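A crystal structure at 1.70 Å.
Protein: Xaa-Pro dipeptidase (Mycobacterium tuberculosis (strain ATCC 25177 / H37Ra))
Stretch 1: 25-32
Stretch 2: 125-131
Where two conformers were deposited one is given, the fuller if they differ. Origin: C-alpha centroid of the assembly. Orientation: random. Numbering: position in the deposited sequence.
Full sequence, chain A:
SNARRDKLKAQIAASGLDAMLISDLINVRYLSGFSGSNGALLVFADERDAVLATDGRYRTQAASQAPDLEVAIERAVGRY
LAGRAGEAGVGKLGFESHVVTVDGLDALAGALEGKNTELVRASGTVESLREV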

# COMPACT_ATOMS: atom_id res chain seq x y z
N LEU A 25 -10.43 -6.54 2.12
CA LEU A 25 -11.29 -7.44 2.87
C LEU A 25 -12.80 -7.21 2.65
O LEU A 25 -13.57 -8.17 2.67
CB LEU A 25 -10.95 -7.40 4.35
CG LEU A 25 -9.52 -7.86 4.68
CD1 LEU A 25 -9.31 -7.73 6.18
CD2 LEU A 25 -9.26 -9.28 4.20
N ILE A 26 -13.20 -5.97 2.37
CA ILE A 26 -14.58 -5.68 2.00
C ILE A 26 -14.93 -6.46 0.74
O ILE A 26 -15.98 -7.06 0.65
CB ILE A 26 -14.82 -4.17 1.78
CG1 ILE A 26 -14.62 -3.41 3.09
CG2 ILE A 26 -16.22 -3.92 1.25
CD1 ILE A 26 -14.59 -1.89 2.93
N ASN A 27 -14.03 -6.46 -0.23
CA ASN A 27 -14.29 -7.16 -1.48
C ASN A 27 -14.18 -8.68 -1.37
O ASN A 27 -14.90 -9.42 -2.06
CB ASN A 27 -13.35 -6.62 -2.55
CG ASN A 27 -13.70 -5.20 -2.92
OD1 ASN A 27 -14.83 -4.73 -2.68
ND2 ASN A 27 -12.75 -4.50 -3.50
N VAL A 28 -13.26 -9.14 -0.53
CA VAL A 28 -13.14 -10.57 -0.26
C VAL A 28 -14.45 -11.07 0.34
O VAL A 28 -15.01 -12.06 -0.11
CB VAL A 28 -11.96 -10.88 0.68
CG1 VAL A 28 -11.99 -12.33 1.13
CG2 VAL A 28 -10.62 -10.59 0.03
N ARG A 29 -14.94 -10.34 1.35
CA ARG A 29 -16.20 -10.69 2.00
C ARG A 29 -17.37 -10.70 1.01
O ARG A 29 -18.18 -11.64 1.00
CB ARG A 29 -16.47 -9.72 3.15
CG ARG A 29 -17.58 -10.16 4.09
CD ARG A 29 -17.65 -9.27 5.32
NE ARG A 29 -18.06 -7.91 4.99
CZ ARG A 29 -17.30 -6.82 5.12
NH1 ARG A 29 -16.05 -6.92 5.58
NH2 ARG A 29 -17.78 -5.64 4.78
N TYR A 30 -17.44 -9.68 0.16
CA TYR A 30 -18.51 -9.56 -0.84
C TYR A 30 -18.56 -10.77 -1.77
O TYR A 30 -19.64 -11.31 -2.05
CB TYR A 30 -18.33 -8.27 -1.65
CG TYR A 30 -19.38 -8.05 -2.69
CD1 TYR A 30 -20.66 -7.68 -2.33
CD2 TYR A 30 -19.09 -8.24 -4.04
CE1 TYR A 30 -21.63 -7.49 -3.29
CE2 TYR A 30 -20.06 -8.04 -5.01
CZ TYR A 30 -21.33 -7.67 -4.63
OH TYR A 30 -22.30 -7.48 -5.58
N LEU A 31 -17.38 -11.22 -2.20
CA LEU A 31 -17.27 -12.29 -3.16
C LEU A 31 -17.30 -13.70 -2.61
O LEU A 31 -17.54 -14.63 -3.36
CB LEU A 31 -15.97 -12.12 -3.97
CG LEU A 31 -15.91 -10.83 -4.79
CD1 LEU A 31 -14.48 -10.59 -5.25
CD2 LEU A 31 -16.85 -10.90 -5.97
N SER A 32 -17.01 -13.87 -1.32
CA SER A 32 -16.81 -15.21 -0.77
C SER A 32 -17.63 -15.49 0.49
O SER A 32 -17.77 -16.64 0.86
CB SER A 32 -15.35 -15.42 -0.43
OG SER A 32 -14.99 -14.69 0.74
N THR A 125 -12.53 -2.91 -9.89
CA THR A 125 -13.18 -3.97 -10.64
C THR A 125 -14.32 -4.58 -9.82
O THR A 125 -15.43 -4.76 -10.32
CB THR A 125 -12.17 -5.05 -11.09
OG1 THR A 125 -11.11 -4.43 -11.82
CG2 THR A 125 -12.84 -6.05 -12.00
N VAL A 126 -14.06 -4.85 -8.54
CA VAL A 126 -15.11 -5.43 -7.71
C VAL A 126 -16.21 -4.40 -7.41
O VAL A 126 -17.39 -4.72 -7.44
CB VAL A 126 -14.56 -5.98 -6.39
CG1 VAL A 126 -15.68 -6.65 -5.61
CG2 VAL A 126 -13.40 -6.94 -6.66
N GLU A 127 -15.79 -3.17 -7.14
CA GLU A 127 -16.71 -2.06 -6.87
C GLU A 127 -17.69 -1.88 -8.01
O GLU A 127 -18.86 -1.55 -7.78
CB GLU A 127 -15.93 -0.76 -6.64
CG GLU A 127 -15.19 -0.68 -5.31
CD GLU A 127 -13.89 -1.50 -5.24
OE1 GLU A 127 -13.46 -2.08 -6.27
OE2 GLU A 127 -13.26 -1.53 -4.17
N SER A 128 -17.24 -2.12 -9.25
CA SER A 128 -18.09 -1.95 -10.43
C SER A 128 -19.36 -2.81 -10.39
O SER A 128 -20.31 -2.56 -11.14
CB SER A 128 -17.31 -2.25 -11.72
OG SER A 128 -17.12 -3.65 -11.90
N LEU A 129 -19.36 -3.84 -9.55
CA LEU A 129 -20.50 -4.74 -9.41
C LEU A 129 -21.61 -4.23 -8.48
O LEU A 129 -22.74 -4.71 -8.53
CB LEU A 129 -20.01 -6.11 -8.90
CG LEU A 129 -18.82 -6.77 -9.59
CD1 LEU A 129 -18.45 -8.05 -8.85
CD2 LEU A 129 -19.10 -7.07 -11.06
N ARG A 130 -21.30 -3.25 -7.64
CA ARG A 130 -22.27 -2.73 -6.67
C ARG A 130 -23.23 -1.73 -7.32
O ARG A 130 -23.14 -1.46 -8.52
CB ARG A 130 -21.52 -2.12 -5.48
CG ARG A 130 -20.86 -3.19 -4.63
CD ARG A 130 -19.58 -2.72 -3.95
NE ARG A 130 -18.96 -3.85 -3.26
CZ ARG A 130 -17.71 -3.88 -2.78
NH1 ARG A 130 -16.90 -2.83 -2.90
NH2 ARG A 130 -17.28 -4.97 -2.18
N GLU A 131 -24.15 -1.19 -6.52
CA GLU A 131 -25.21 -0.30 -7.03
C GLU A 131 -24.71 1.09 -7.39
O GLU A 131 -25.23 1.71 -8.32
CB GLU A 131 -26.34 -0.18 -6.00
CG GLU A 131 -26.83 -1.50 -5.42
CD GLU A 131 -26.93 -2.62 -6.45
OE1 GLU A 131 -27.55 -2.40 -7.52
OE2 GLU A 131 -26.39 -3.71 -6.19
O HOH W 1 -24.56 -6.34 -4.88

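A short contact between distant parts of a chain often works by pairing one buried polar side chain with a long cationic one and packing aliphatic groups alongside. The Xaa-Pro dipeptidase of Mycobacterium tuberculosis offers a compact example, in which residues 25-32, a helix, meet residues 125-131, a loop containing a 3-10 segment, and 375 Å² of surface is buried in total. Three residues cover the most: Arg130, Tyr30 and Asn27.

Asn27 and Tyr30 lie three residues apart on the helix, close to one turn, so both direct their CA-to-CB bonds toward the other stretch. Arg130 starts sideways, but its long side chain carries the guanidinium back to the helix. There both terminal nitrogens converge on one acceptor: NH2 of Arg130 lies 2.5 Å from OD1 of Asn27, and NH1 of Arg130 lies 2.8 Å from the same OD1. Each hydrogen bond is weak, with angles of 128° and 120°, as expected when a single oxygen sits between two donors near the guanidinium plane. The amide's other end is used as well. ND2 of Asn27 donates a nearly straight hydrogen bond, 3.1 Å long, to OE2 of Glu127, whose CA-to-CB bond points away while its carboxylate returns to the helix. Asparagine suits this buried position because its short side chain offers an acceptor and a donor together; ND2 also has a partner elsewhere in the structure.

The same arginine covers one face of the Tyr30 ring. Its CZ lies 4.9 Å from the ring centroid and 23° off the normal, a cation-pi arrangement in which the guanidinium stands nearly upright over the ring face, with NE above the ring, while its NH1 and NH2 reach OD1 of Asn27. Tyr30 has chi1 at t, and CD1 of Leu129 approaches the ring edge, 4.2 Å from CE2 of Tyr30. At the far end of the ring, OH of Tyr30 is 2.6 Å from a water, which in turn donates a weak hydrogen bond to Glu131, its oxygen 3.5 Å from OE2 of that residue.

Aliphatic packing completes the contact. Val126, buried and pointing toward the helix, places CG1 4.1 Å from CD2 of Tyr30 and CG2 4.1 Å from CD1 of Leu31; its CG1 also touches Leu31 and Asn27. Leu31 leaves the helix sideways, yet its end comes nearer, with CD2 4.4 Å from CD1 of Leu129. Compact, branched side chains fill this region without needing polar partners, leaving the direct hydrogen bonds between the stretches to Asn27, Arg130 and Glu127.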